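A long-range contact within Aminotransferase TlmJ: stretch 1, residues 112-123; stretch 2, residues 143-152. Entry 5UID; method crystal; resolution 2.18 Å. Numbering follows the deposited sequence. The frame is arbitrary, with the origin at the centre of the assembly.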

ATOM      1  N   ASN A 112     -18.589  14.599 -16.447  1.00 28.74           N
ATOM      2  CA  ASN A 112     -19.111  13.268 -16.195  1.00 29.93           C
ATOM      3  C   ASN A 112     -19.694  12.682 -17.476  1.00 32.40           C
ATOM      4  O   ASN A 112     -20.209  13.418 -18.325  1.00 30.13           O
ATOM      5  CB  ASN A 112     -20.202  13.274 -15.115  1.00 31.45           C
ATOM      6  CG  ASN A 112     -19.651  13.044 -13.718  1.00 34.70           C
ATOM      7  OD1 ASN A 112     -18.615  12.400 -13.542  1.00 36.07           O
ATOM      8  ND2 ASN A 112     -20.350  13.563 -12.716  1.00 25.79           N
ATOM      9  N   PRO A 113     -19.618  11.368 -17.654  1.00 29.68           N
ATOM     10  CA  PRO A 113     -20.242  10.748 -18.822  1.00 28.01           C
ATOM     11  C   PRO A 113     -21.724  10.501 -18.597  1.00 34.01           C
ATOM     12  O   PRO A 113     -22.177  10.248 -17.478  1.00 31.79           O
ATOM     13  CB  PRO A 113     -19.480   9.427 -18.961  1.00 26.94           C
ATOM     14  CG  PRO A 113     -19.116   9.085 -17.556  1.00 28.30           C
ATOM     15  CD  PRO A 113     -18.843  10.398 -16.862  1.00 25.48           C
ATOM     16  N   THR A 114     -22.480  10.594 -19.684  1.00 33.95           N
ATOM     17  CA  THR A 114     -23.879  10.198 -19.665  1.00 35.44           C
ATOM     18  C   THR A 114     -23.992   8.701 -19.934  1.00 33.02           C
ATOM     19  O   THR A 114     -23.026   8.035 -20.309  1.00 38.41           O
ATOM     20  CB  THR A 114     -24.686  10.983 -20.702  1.00 34.55           C
ATOM     21  OG1 THR A 114     -24.303  10.568 -22.019  1.00 36.26           O
ATOM     22  CG2 THR A 114     -24.439  12.474 -20.556  1.00 30.73           C
ATOM     23  N   ALA A 115     -25.199   8.169 -19.731  1.00 33.90           N
ATOM     24  CA  ALA A 115     -25.451   6.780 -20.097  1.00 31.06           C
ATOM     25  C   ALA A 115     -25.284   6.565 -21.596  1.00 43.00           C
ATOM     26  O   ALA A 115     -24.872   5.481 -22.025  1.00 43.24           O
ATOM     27  CB  ALA A 115     -26.852   6.361 -19.651  1.00 39.30           C
ATOM     28  N   ASP A 116     -25.590   7.584 -22.404  1.00 33.45           N
ATOM     29  CA  ASP A 116     -25.407   7.470 -23.848  1.00 39.52           C
ATOM     30  C   ASP A 116     -23.931   7.405 -24.221  1.00 41.42           C
ATOM     31  O   ASP A 116     -23.555   6.698 -25.163  1.00 41.34           O
ATOM     32  CB  ASP A 116     -26.089   8.641 -24.558  1.00 39.64           C
ATOM     33  CG  ASP A 116     -27.600   8.533 -24.548  1.00 47.01           C
ATOM     34  OD1 ASP A 116     -28.112   7.394 -24.510  1.00 51.56           O
ATOM     35  OD2 ASP A 116     -28.278   9.581 -24.578  1.00 51.15           O
ATOM     36  N   HIS A 117     -23.081   8.137 -23.495  1.00 37.93           N
ATOM     37  CA  HIS A 117     -21.645   8.080 -23.753  1.00 39.52           C
ATOM     38  C   HIS A 117     -21.084   6.693 -23.462  1.00 38.86           C
ATOM     39  O   HIS A 117     -20.267   6.173 -24.231  1.00 32.56           O
ATOM     40  CB  HIS A 117     -20.919   9.137 -22.920  1.00 28.27           C
ATOM     41  CG  HIS A 117     -21.089  10.532 -23.435  1.00 35.23           C
ATOM     42  ND1 HIS A 117     -21.109  11.636 -22.611  1.00 35.55           N
ATOM     43  CD2 HIS A 117     -21.244  11.001 -24.697  1.00 35.61           C
ATOM     44  CE1 HIS A 117     -21.272  12.726 -23.341  1.00 32.37           C
ATOM     45  NE2 HIS A 117     -21.354  12.369 -24.610  1.00 33.01           N
ATOM     46  N   VAL A 118     -21.508   6.083 -22.354  1.00 40.76           N
ATOM     47  CA  VAL A 118     -21.046   4.739 -22.026  1.00 35.74           C
ATOM     48  C   VAL A 118     -21.572   3.733 -23.042  1.00 34.22           C
ATOM     49  O   VAL A 118     -20.832   2.856 -23.506  1.00 32.73           O
ATOM     50  CB  VAL A 118     -21.464   4.366 -20.590  1.00 29.09           C
ATOM     51  CG1 VAL A 118     -20.938   2.983 -20.223  1.00 28.16           C
ATOM     52  CG2 VAL A 118     -20.968   5.409 -19.605  1.00 30.15           C
ATOM     53  N   ALA A 119     -22.850   3.851 -23.413  1.00 39.68           N
ATOM     54  CA  ALA A 119     -23.455   2.891 -24.331  1.00 45.59           C
ATOM     55  C   ALA A 119     -22.762   2.885 -25.687  1.00 46.28           C
ATOM     56  O   ALA A 119     -22.663   1.831 -26.327  1.00 48.08           O
ATOM     57  CB  ALA A 119     -24.944   3.194 -24.503  1.00 36.77           C
ATOM     58  N   GLU A 120     -22.271   4.040 -26.140  1.00 44.77           N
ATOM     59  CA  GLU A 120     -21.626   4.114 -27.446  1.00 48.56           C
ATOM     60  C   GLU A 120     -20.319   3.332 -27.493  1.00 38.77           C
ATOM     61  O   GLU A 120     -19.844   3.010 -28.587  1.00 41.83           O
ATOM     62  CB  GLU A 120     -21.375   5.575 -27.826  1.00 60.61           C
ATOM     63  CG  GLU A 120     -21.088   5.790 -29.305  1.00 76.06           C
ATOM     64  CD  GLU A 120     -20.639   7.204 -29.613  1.00 87.98           C
ATOM     65  OE1 GLU A 120     -20.519   8.012 -28.667  1.00 89.58           O
ATOM     66  OE2 GLU A 120     -20.403   7.506 -30.803  1.00 92.74           O
ATOM     67  N   LYS A 121     -19.735   3.013 -26.342  1.00 36.60           N
ATOM     68  CA  LYS A 121     -18.499   2.248 -26.284  1.00 35.21           C
ATOM     69  C   LYS A 121     -18.707   0.813 -25.822  1.00 36.70           C
ATOM     70  O   LYS A 121     -17.740   0.047 -25.774  1.00 36.06           O
ATOM     71  CB  LYS A 121     -17.488   2.947 -25.367  1.00 29.65           C
ATOM     72  CG  LYS A 121     -17.129   4.358 -25.807  1.00 34.57           C
ATOM     73  CD  LYS A 121     -16.483   4.364 -27.183  1.00 35.50           C
ATOM     74  CE  LYS A 121     -16.160   5.778 -27.637  1.00 32.23           C
ATOM     75  NZ  LYS A 121     -15.564   5.793 -29.001  1.00 38.45           N
ATOM     76  N   LEU A 122     -19.935   0.427 -25.482  1.00 44.44           N
ATOM     77  CA  LEU A 122     -20.204  -0.955 -25.108  1.00 47.36           C
ATOM     78  C   LEU A 122     -20.139  -1.857 -26.333  1.00 51.62           C
ATOM     79  O   LEU A 122     -20.570  -1.481 -27.426  1.00 49.49           O
ATOM     80  CB  LEU A 122     -21.576  -1.073 -24.445  1.00 41.56           C
ATOM     81  CG  LEU A 122     -21.787  -0.341 -23.119  1.00 39.30           C
ATOM     82  CD1 LEU A 122     -23.198  -0.581 -22.607  1.00 46.84           C
ATOM     83  CD2 LEU A 122     -20.756  -0.780 -22.091  1.00 32.57           C
ATOM     84  N   GLY A 123     -19.599  -3.060 -26.145  1.00 54.68           N
ATOM     85  CA  GLY A 123     -19.467  -4.006 -27.228  1.00 53.47           C
ATOM     86  C   GLY A 123     -19.427  -5.444 -26.753  1.00 51.15           C
ATOM     87  O   GLY A 123     -19.648  -5.744 -25.575  1.00 47.96           O
ATOM     88  N   ALA A 143     -28.808   6.179 -14.432  1.00 33.99           N
ATOM     89  CA  ALA A 143     -29.018   5.653 -15.777  1.00 36.35           C
ATOM     90  C   ALA A 143     -27.845   4.785 -16.220  1.00 39.11           C
ATOM     91  O   ALA A 143     -28.038   3.784 -16.919  1.00 39.53           O
ATOM     92  CB  ALA A 143     -29.244   6.798 -16.763  1.00 34.24           C
ATOM     93  N   ILE A 144     -26.623   5.153 -15.824  1.00 36.55           N
ATOM     94  CA  ILE A 144     -25.455   4.340 -16.153  1.00 36.15           C
ATOM     95  C   ILE A 144     -25.566   2.970 -15.498  1.00 38.78           C
ATOM     96  O   ILE A 144     -25.337   1.934 -16.136  1.00 36.57           O
ATOM     97  CB  ILE A 144     -24.162   5.067 -15.739  1.00 33.76           C
ATOM     98  CG1 ILE A 144     -23.916   6.273 -16.652  1.00 29.15           C
ATOM     99  CG2 ILE A 144     -22.971   4.113 -15.763  1.00 27.14           C
ATOM    100  CD1 ILE A 144     -22.780   7.166 -16.196  1.00 27.73           C
ATOM    101  N   ALA A 145     -25.938   2.943 -14.215  1.00 38.39           N
ATOM    102  CA  ALA A 145     -26.101   1.672 -13.517  1.00 38.28           C
ATOM    103  C   ALA A 145     -27.211   0.837 -14.142  1.00 38.81           C
ATOM    104  O   ALA A 145     -27.081  -0.386 -14.271  1.00 33.68           O
ATOM    105  CB  ALA A 145     -26.384   1.919 -12.034  1.00 34.99           C
ATOM    106  N   GLU A 146     -28.311   1.482 -14.541  1.00 33.09           N
ATOM    107  CA  GLU A 146     -29.401   0.755 -15.182  1.00 38.02           C
ATOM    108  C   GLU A 146     -28.968   0.181 -16.525  1.00 37.98           C
ATOM    109  O   GLU A 146     -29.338  -0.947 -16.870  1.00 41.42           O
ATOM    110  CB  GLU A 146     -30.615   1.669 -15.349  1.00 36.77           C
ATOM    111  CG  GLU A 146     -31.802   1.000 -16.015  1.00 43.88           C
ATOM    112  CD  GLU A 146     -32.278  -0.231 -15.264  1.00 45.23           C
ATOM    113  OE1 GLU A 146     -32.190  -0.248 -14.017  1.00 49.45           O
ATOM    114  OE2 GLU A 146     -32.730  -1.185 -15.925  1.00 50.64           O
ATOM    115  N   LEU A 147     -28.181   0.939 -17.292  1.00 37.03           N
ATOM    116  CA  LEU A 147     -27.677   0.443 -18.570  1.00 39.71           C
ATOM    117  C   LEU A 147     -26.800  -0.790 -18.375  1.00 36.06           C
ATOM    118  O   LEU A 147     -26.965  -1.800 -19.071  1.00 37.37           O
ATOM    119  CB  LEU A 147     -26.899   1.547 -19.287  1.00 43.14           C
ATOM    120  CG  LEU A 147     -26.016   1.113 -20.459  1.00 44.69           C
ATOM    121  CD1 LEU A 147     -26.857   0.620 -21.627  1.00 45.11           C
ATOM    122  CD2 LEU A 147     -25.102   2.250 -20.887  1.00 47.36           C
ATOM    123  N   CYS A 148     -25.855  -0.723 -17.432  1.00 33.65           N
ATOM    124  CA  CYS A 148     -25.003  -1.877 -17.162  1.00 43.06           C
ATOM    125  C   CYS A 148     -25.812  -3.055 -16.640  1.00 44.08           C
ATOM    126  O   CYS A 148     -25.491  -4.211 -16.940  1.00 36.70           O
ATOM    127  CB  CYS A 148     -23.907  -1.500 -16.164  1.00 35.61           C
ATOM    128  SG  CYS A 148     -22.809  -0.173 -16.726  1.00 37.52           S
ATOM    129  N   ARG A 149     -26.860  -2.782 -15.860  1.00 42.49           N
ATOM    130  CA  ARG A 149     -27.734  -3.847 -15.382  1.00 39.91           C
ATOM    131  C   ARG A 149     -28.464  -4.519 -16.538  1.00 48.22           C
ATOM    132  O   ARG A 149     -28.598  -5.748 -16.565  1.00 52.58           O
ATOM    133  CB  ARG A 149     -28.728  -3.283 -14.367  1.00 49.56           C
ATOM    134  CG  ARG A 149     -29.797  -4.259 -13.921  1.00 58.70           C
ATOM    135  CD  ARG A 149     -30.804  -3.590 -13.001  1.00 62.49           C
ATOM    136  NE  ARG A 149     -31.968  -4.441 -12.769  1.00 70.53           N
ATOM    137  CZ  ARG A 149     -33.022  -4.500 -13.576  1.00 75.44           C
ATOM    138  NH1 ARG A 149     -33.059  -3.758 -14.675  1.00 75.16           N
ATOM    139  NH2 ARG A 149     -34.038  -5.303 -13.289  1.00 78.17           N
ATOM    140  N   GLU A 150     -28.939  -3.730 -17.505  1.00 46.11           N
ATOM    141  CA  GLU A 150     -29.626  -4.305 -18.657  1.00 49.43           C
ATOM    142  C   GLU A 150     -28.660  -5.060 -19.563  1.00 46.58           C
ATOM    143  O   GLU A 150     -29.025  -6.085 -20.148  1.00 45.01           O
ATOM    144  CB  GLU A 150     -30.340  -3.206 -19.439  1.00 55.08           C
ATOM    145  CG  GLU A 150     -31.457  -2.521 -18.669  1.00 65.79           C
ATOM    146  CD  GLU A 150     -31.998  -1.299 -19.386  1.00 72.04           C
ATOM    147  OE1 GLU A 150     -31.500  -0.984 -20.487  1.00 74.02           O
ATOM    148  OE2 GLU A 150     -32.918  -0.651 -18.845  1.00 73.19           O
ATOM    149  N   ARG A 151     -27.428  -4.570 -19.693  1.00 46.55           N
ATOM    150  CA  ARG A 151     -26.424  -5.214 -20.533  1.00 51.50           C
ATOM    151  C   ARG A 151     -25.695  -6.352 -19.828  1.00 50.36           C
ATOM    152  O   ARG A 151     -24.898  -7.043 -20.471  1.00 54.17           O
ATOM    153  CB  ARG A 151     -25.404  -4.177 -21.019  1.00 50.95           C
ATOM    154  CG  ARG A 151     -25.998  -3.063 -21.863  1.00 50.09           C
ATOM    155  CD  ARG A 151     -26.577  -3.595 -23.166  1.00 57.99           C
ATOM    156  NE  ARG A 151     -27.029  -2.511 -24.034  1.00 61.73           N
ATOM    157  CZ  ARG A 151     -26.258  -1.902 -24.929  1.00 61.52           C
ATOM    158  NH1 ARG A 151     -24.994  -2.275 -25.077  1.00 59.88           N
ATOM    159  NH2 ARG A 151     -26.748  -0.922 -25.675  1.00 62.03           N
ATOM    160  N   GLY A 152     -25.945  -6.568 -18.538  1.00 45.66           N
ATOM    161  CA  GLY A 152     -25.234  -7.598 -17.807  1.00 42.92           C
ATOM    162  C   GLY A 152     -23.769  -7.309 -17.577  1.00 46.24           C
ATOM    163  O   GLY A 152     -22.984  -8.241 -17.395  1.00 47.84           O
TER

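Two helical segments run in roughly the same direction here, their N-to-C axes inclined by 34° and approaching to 9.3 Å. The first is short, beginning at Ala-115; the second is already under way at Ala-143. The backbones lie nearest at the N-terminal end, where Ala-115 CA is 4.6 Å from Ile-144 CA, and have spread by the other end, where Leu-122 CA and Arg-151 CA are 8.8 Å apart. Thr-114 caps the first helix: its OG1 accepts from His-117 N at 3.1 Å, satisfying an amide that has no preceding helical turn to bond to. Ala-119 to Leu-122 form a type I turn. Gly-152 leaves the second helix with positive phi, a conformation that glycine adopts readily.

No hydrogen bond links the stretches; the contact is mainly apolar packing. Where the backbones are closest, small side chains suit the space: Ala-115 CB meets Ala-143 CB at 3.8 Å, and Ala-115 CA lies 3.8 Å from Ile-144 CG1. The CA-to-CB bond of Ile-144 points sideways, but its chain extends inward, bringing CD1 to 3.4 Å from Pro-113 O and 4.2 Å from Val-118 CG2. The branched valine and isoleucine side chains suit this buried site because they carry no polar group of their own.

Leu-147, one helical turn beyond Ala-143, reaches across the widening gap. Its CD2 methyl lies 3.4 Å from Ala-115 O, 3.7 Å from Ala-119 CB and 3.8 Å from Leu-122 CD1, so a single methyl touches the first helix and the last residue of the turn. Leu-122 is long enough to meet it despite the backbone separation. At the exposed margin, Leu-122 CD1 also approaches Arg-151 NH1 at 3.5 Å, an oblique contact with the guanidinium; the arginine chain lies along the leucine too, Arg-151 CG being 3.8 Å from Leu-122 CD1.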